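Local atomic coordinates of ABC transporter ATP-binding protein (Leptospira interrogans serovar Copenhageni, PDB entry 4HZI), a protein that is the ATPase subunit of an orphan ABC transporter involved in manganese utilization and tolerance, and probably binds and hydrolyses ATP. Residues Gly46-Lys58 with Ala244-Gly256. Sequence-based numbering, arbitrary orientation.
Sequences GKTILDSVSFEIK and AVLLKEGKVIHFG
F55 turns toward 244-256 and touches two of its side chains, V245 and F255. V245 lays CG2 over one face of the F55 ring, a CH-pi contact 3.9 Å from CG2 to the ring centroid and displaced toward the rim, and the same methyl also meets F55 CB. The F55 CB in turn stands over the centre of the F255 ring, 3.8 Å from CB to that centroid and 10° off the normal. With CG between the backbone N and the carbonyl carbon (chi1 68°), the F55 ring is placed where V245 CG2 lies over its face. The CZ end of the F255 ring reaches the backbone of E56, 3.3 Å from CZ to E56 O, obliquely. Further along, V53 spreads its branches: CG1 packs 4.0 Å from V252 CG2, while CG2 lies against G250 O and only loosely approaches L247 CD1. Here the two sheets of the ABC ATPase domain face each other: 53-58 is an outer strand of the antiparallel sheet, whereas 243-248 and 251-255 form a hairpin at one border of the mixed sheet, whose strand 62-67 also touches V245. The type I' turn of that hairpin, K248 to K251, makes the direct backbone link. D51 N donates to G250 O, 2.8 Å from N to O and nearly straight at 175°, with the donor tilted out of the carbonyl plane. G250, at positive phi in the turn, adds a CA-H...O contact, 3.2 Å from its CA to I49 O. Waters bridge the two backbones at the turn end: one donates to both T48 O and E249 O, another donates to D51 O and accepts from V252 N. D51 and K251 run side by side, their salt bridge long at 3.8 Å from OD2 to NZ, and a third water spans the same two atoms, only weakly on the lysine side.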
loop_
_atom_site.group_PDB
_atom_site.type_symbol
_atom_site.label_atom_id
_atom_site.label_comp_id
_atom_site.label_asym_id
_atom_site.label_seq_id
_atom_site.Cartn_x
_atom_site.Cartn_y
_atom_site.Cartn_z
ATOM N N GLY A 46 2.713 25.104 -17.374
ATOM C CA GLY A 46 4.172 25.069 -17.585
ATOM C C GLY A 46 4.907 23.736 -17.391
ATOM O O GLY A 46 5.974 23.551 -17.962
ATOM N N LYS A 47 4.360 22.818 -16.591
ATOM C CA LYS A 47 4.949 21.472 -16.388
ATOM C C LYS A 47 4.145 20.388 -17.165
ATOM O O LYS A 47 2.930 20.327 -17.077
ATOM C CB LYS A 47 4.947 21.149 -14.896
ATOM C CG LYS A 47 5.957 20.108 -14.461
ATOM C CD LYS A 47 5.308 18.782 -14.105
ATOM C CE LYS A 47 6.292 17.866 -13.389
ATOM N NZ LYS A 47 5.642 16.660 -12.812
ATOM N N THR A 48 4.819 19.570 -17.955
ATOM C CA THR A 48 4.150 18.503 -18.680
ATOM C C THR A 48 3.925 17.311 -17.725
ATOM O O THR A 48 4.842 16.699 -17.231
ATOM C CB THR A 48 4.963 18.105 -19.921
ATOM O OG1 THR A 48 5.066 19.234 -20.797
ATOM C CG2 THR A 48 4.270 16.972 -20.707
ATOM N N ILE A 49 2.682 17.043 -17.419
ATOM C CA ILE A 49 2.316 15.957 -16.527
ATOM C C ILE A 49 2.045 14.632 -17.282
ATOM O O ILE A 49 2.414 13.562 -16.788
ATOM C CB ILE A 49 1.089 16.363 -15.728
ATOM C CG1 ILE A 49 1.440 17.601 -14.878
ATOM C CG2 ILE A 49 0.655 15.231 -14.836
ATOM C CD1 ILE A 49 0.246 18.166 -14.171
ATOM N N LEU A 50 1.368 14.734 -18.418
ATOM C CA LEU A 50 1.235 13.628 -19.365
ATOM C C LEU A 50 1.830 14.067 -20.656
ATOM O O LEU A 50 1.552 15.159 -21.126
ATOM C CB LEU A 50 -0.218 13.247 -19.552
ATOM C CG LEU A 50 -0.877 12.844 -18.232
ATOM C CD1 LEU A 50 -2.352 12.630 -18.443
ATOM C CD2 LEU A 50 -0.272 11.579 -17.624
ATOM N N ASP A 51 2.654 13.216 -21.232
ATOM C CA ASP A 51 3.309 13.536 -22.497
ATOM C C ASP A 51 3.083 12.533 -23.620
ATOM O O ASP A 51 3.708 11.467 -23.611
ATOM C CB ASP A 51 4.772 13.633 -22.195
ATOM C CG ASP A 51 5.602 14.140 -23.373
ATOM O OD1 ASP A 51 5.089 14.369 -24.469
ATOM O OD2 ASP A 51 6.797 14.288 -23.147
ATOM N N SER A 52 2.188 12.898 -24.529
ATOM C CA SER A 52 1.893 12.167 -25.771
ATOM C C SER A 52 1.515 10.694 -25.492
ATOM O O SER A 52 2.071 9.739 -26.070
ATOM C CB SER A 52 3.100 12.279 -26.739
ATOM O OG SER A 52 2.734 11.810 -28.018
ATOM N N VAL A 53 0.554 10.527 -24.594
ATOM C CA VAL A 53 0.135 9.189 -24.133
ATOM C C VAL A 53 -0.743 8.548 -25.203
ATOM O O VAL A 53 -1.725 9.104 -25.663
ATOM C CB VAL A 53 -0.613 9.304 -22.777
ATOM C CG1 VAL A 53 -1.275 7.971 -22.376
ATOM C CG2 VAL A 53 0.351 9.684 -21.704
ATOM N N SER A 54 -0.329 7.348 -25.632
ATOM C CA SER A 54 -1.060 6.621 -26.639
ATOM C C SER A 54 -1.249 5.153 -26.215
ATOM O O SER A 54 -0.299 4.460 -25.826
ATOM C CB SER A 54 -0.282 6.680 -27.964
ATOM O OG SER A 54 -0.306 7.997 -28.501
ATOM N N PHE A 55 -2.490 4.709 -26.272
ATOM C CA PHE A 55 -2.820 3.315 -26.111
ATOM C C PHE A 55 -4.271 3.084 -26.501
ATOM O O PHE A 55 -5.018 4.016 -26.787
ATOM C CB PHE A 55 -2.500 2.785 -24.707
ATOM C CG PHE A 55 -3.347 3.339 -23.590
ATOM C CD1 PHE A 55 -4.545 2.706 -23.168
ATOM C CD2 PHE A 55 -2.892 4.452 -22.885
ATOM C CE1 PHE A 55 -5.265 3.215 -22.090
ATOM C CE2 PHE A 55 -3.625 4.956 -21.801
ATOM C CZ PHE A 55 -4.792 4.333 -21.403
ATOM N N GLU A 56 -4.705 1.832 -26.517
ATOM C CA GLU A 56 -6.120 1.603 -26.799
ATOM C C GLU A 56 -6.603 0.312 -26.150
ATOM O O GLU A 56 -5.784 -0.539 -25.848
ATOM C CB GLU A 56 -6.412 1.615 -28.288
ATOM C CG GLU A 56 -5.906 0.464 -29.099
ATOM C CD GLU A 56 -7.005 -0.156 -29.986
ATOM O OE1 GLU A 56 -8.111 0.445 -30.200
ATOM O OE2 GLU A 56 -6.761 -1.283 -30.472
ATOM N N ILE A 57 -7.902 0.241 -25.868
ATOM C CA ILE A 57 -8.479 -0.947 -25.231
ATOM C C ILE A 57 -9.673 -1.307 -26.115
ATOM O O ILE A 57 -10.534 -0.470 -26.411
ATOM C CB ILE A 57 -8.967 -0.679 -23.770
ATOM C CG1 ILE A 57 -7.842 -0.110 -22.896
ATOM C CG2 ILE A 57 -9.583 -1.954 -23.173
ATOM C CD1 ILE A 57 -8.269 0.326 -21.505
ATOM N N LYS A 58 -9.724 -2.566 -26.558
ATOM C CA LYS A 58 -10.848 -3.024 -27.370
ATOM C C LYS A 58 -11.904 -3.634 -26.468
ATOM O O LYS A 58 -11.634 -3.978 -25.305
ATOM C CB LYS A 58 -10.356 -4.068 -28.362
ATOM C CG LYS A 58 -9.200 -3.572 -29.214
ATOM C CD LYS A 58 -9.263 -4.181 -30.590
ATOM C CE LYS A 58 -8.144 -3.677 -31.480
ATOM N NZ LYS A 58 -6.824 -4.033 -30.911
ATOM N N ALA A 244 -0.995 -4.354 -21.350
ATOM C CA ALA A 244 -0.530 -3.406 -20.330
ATOM C C ALA A 244 0.003 -2.148 -21.004
ATOM O O ALA A 244 0.402 -2.125 -22.192
ATOM C CB ALA A 244 0.516 -4.013 -19.466
ATOM N N VAL A 245 -0.010 -1.103 -20.208
ATOM C CA VAL A 245 0.626 0.148 -20.529
ATOM C C VAL A 245 1.559 0.440 -19.352
ATOM O O VAL A 245 1.109 0.432 -18.188
ATOM C CB VAL A 245 -0.438 1.277 -20.589
ATOM C CG1 VAL A 245 0.206 2.652 -20.816
ATOM C CG2 VAL A 245 -1.465 1.027 -21.658
ATOM N N LEU A 246 2.831 0.728 -19.619
ATOM C CA LEU A 246 3.814 1.010 -18.583
ATOM C C LEU A 246 4.041 2.538 -18.638
ATOM O O LEU A 246 4.263 3.082 -19.725
ATOM C CB LEU A 246 5.145 0.317 -18.859
ATOM C CG LEU A 246 5.143 -1.196 -19.025
ATOM C CD1 LEU A 246 6.572 -1.680 -19.233
ATOM C CD2 LEU A 246 4.520 -1.949 -17.845
ATOM N N LEU A 247 3.839 3.195 -17.494
ATOM C CA LEU A 247 3.839 4.642 -17.405
ATOM C C LEU A 247 4.912 5.107 -16.436
ATOM O O LEU A 247 5.012 4.623 -15.324
ATOM C CB LEU A 247 2.481 5.155 -16.892
ATOM C CG LEU A 247 2.171 6.618 -17.207
ATOM C CD1 LEU A 247 1.794 6.948 -18.638
ATOM C CD2 LEU A 247 1.099 7.153 -16.247
ATOM N N LYS A 248 5.710 6.082 -16.883
ATOM C CA LYS A 248 6.832 6.595 -16.127
ATOM C C LYS A 248 7.007 8.082 -16.473
ATOM O O LYS A 248 7.171 8.439 -17.632
ATOM C CB LYS A 248 8.082 5.842 -16.540
ATOM C CG LYS A 248 9.325 6.167 -15.746
ATOM C CD LYS A 248 10.516 5.561 -16.514
ATOM C CE LYS A 248 11.782 5.586 -15.693
ATOM N NZ LYS A 248 12.890 5.021 -16.511
ATOM N N GLU A 249 6.834 8.913 -15.456
ATOM C CA GLU A 249 6.990 10.401 -15.648
ATOM C C GLU A 249 6.100 10.940 -16.761
ATOM O O GLU A 249 6.505 11.713 -17.609
ATOM C CB GLU A 249 8.463 10.709 -15.860
ATOM C CG GLU A 249 9.311 10.485 -14.622
ATOM C CD GLU A 249 9.487 11.747 -13.779
ATOM O OE1 GLU A 249 8.512 12.198 -13.120
ATOM O OE2 GLU A 249 10.614 12.293 -13.782
ATOM N N GLY A 250 4.844 10.500 -16.778
ATOM C CA GLY A 250 3.894 10.873 -17.787
ATOM C C GLY A 250 4.017 10.340 -19.189
ATOM O O GLY A 250 3.295 10.777 -20.081
ATOM N N LYS A 251 4.895 9.373 -19.395
ATOM C CA LYS A 251 5.109 8.834 -20.729
ATOM C C LYS A 251 4.924 7.332 -20.740
ATOM O O LYS A 251 5.229 6.665 -19.776
ATOM C CB LYS A 251 6.564 9.041 -21.175
ATOM C CG LYS A 251 6.979 10.492 -21.128
ATOM C CD LYS A 251 7.868 10.797 -22.316
ATOM C CE LYS A 251 9.293 10.929 -21.899
ATOM N NZ LYS A 251 9.499 12.279 -21.310
ATOM N N VAL A 252 4.470 6.851 -21.878
ATOM C CA VAL A 252 4.288 5.419 -22.073
ATOM C C VAL A 252 5.657 4.827 -22.439
ATOM O O VAL A 252 6.202 5.198 -23.481
ATOM C CB VAL A 252 3.256 5.172 -23.151
ATOM C CG1 VAL A 252 3.175 3.691 -23.523
ATOM C CG2 VAL A 252 1.904 5.626 -22.707
ATOM N N ILE A 253 6.189 3.972 -21.564
ATOM C CA ILE A 253 7.478 3.237 -21.709
ATOM C C ILE A 253 7.236 2.055 -22.711
ATOM O O ILE A 253 8.057 1.788 -23.597
ATOM C CB ILE A 253 7.948 2.713 -20.303
ATOM C CG1 ILE A 253 8.484 3.842 -19.422
ATOM C CG2 ILE A 253 9.048 1.664 -20.356
ATOM C CD1 ILE A 253 9.102 4.989 -20.202
ATOM N N HIS A 254 6.085 1.395 -22.596
ATOM C CA HIS A 254 5.684 0.333 -23.537
ATOM C C HIS A 254 4.166 0.103 -23.421
ATOM O O HIS A 254 3.572 0.344 -22.348
ATOM C CB HIS A 254 6.486 -0.995 -23.307
ATOM C CG HIS A 254 6.533 -1.844 -24.550
ATOM N ND1 HIS A 254 5.658 -2.883 -24.784
ATOM C CD2 HIS A 254 7.258 -1.707 -25.686
ATOM C CE1 HIS A 254 5.884 -3.387 -25.989
ATOM N NE2 HIS A 254 6.836 -2.679 -26.562
ATOM N N PHE A 255 3.544 -0.277 -24.535
ATOM C CA PHE A 255 2.152 -0.654 -24.594
ATOM C C PHE A 255 2.103 -1.920 -25.438
ATOM O O PHE A 255 2.696 -1.973 -26.536
ATOM C CB PHE A 255 1.293 0.434 -25.258
ATOM C CG PHE A 255 -0.067 -0.032 -25.726
ATOM C CD1 PHE A 255 -0.946 -0.654 -24.842
ATOM C CD2 PHE A 255 -0.468 0.128 -27.024
ATOM C CE1 PHE A 255 -2.171 -1.118 -25.267
ATOM C CE2 PHE A 255 -1.707 -0.334 -27.457
ATOM C CZ PHE A 255 -2.562 -0.943 -26.578
ATOM N N GLY A 256 1.416 -2.938 -24.941
ATOM C CA GLY A 256 1.208 -4.151 -25.749
ATOM C C GLY A 256 0.724 -5.343 -24.951
ATOM O O GLY A 256 0.233 -5.200 -23.812
HETATM O O HOH W 1 5.499 14.060 -18.791
HETATM O O HOH W 2 4.173 8.707 -24.046
HETATM O O HOH W 3 7.771 14.917 -20.704
#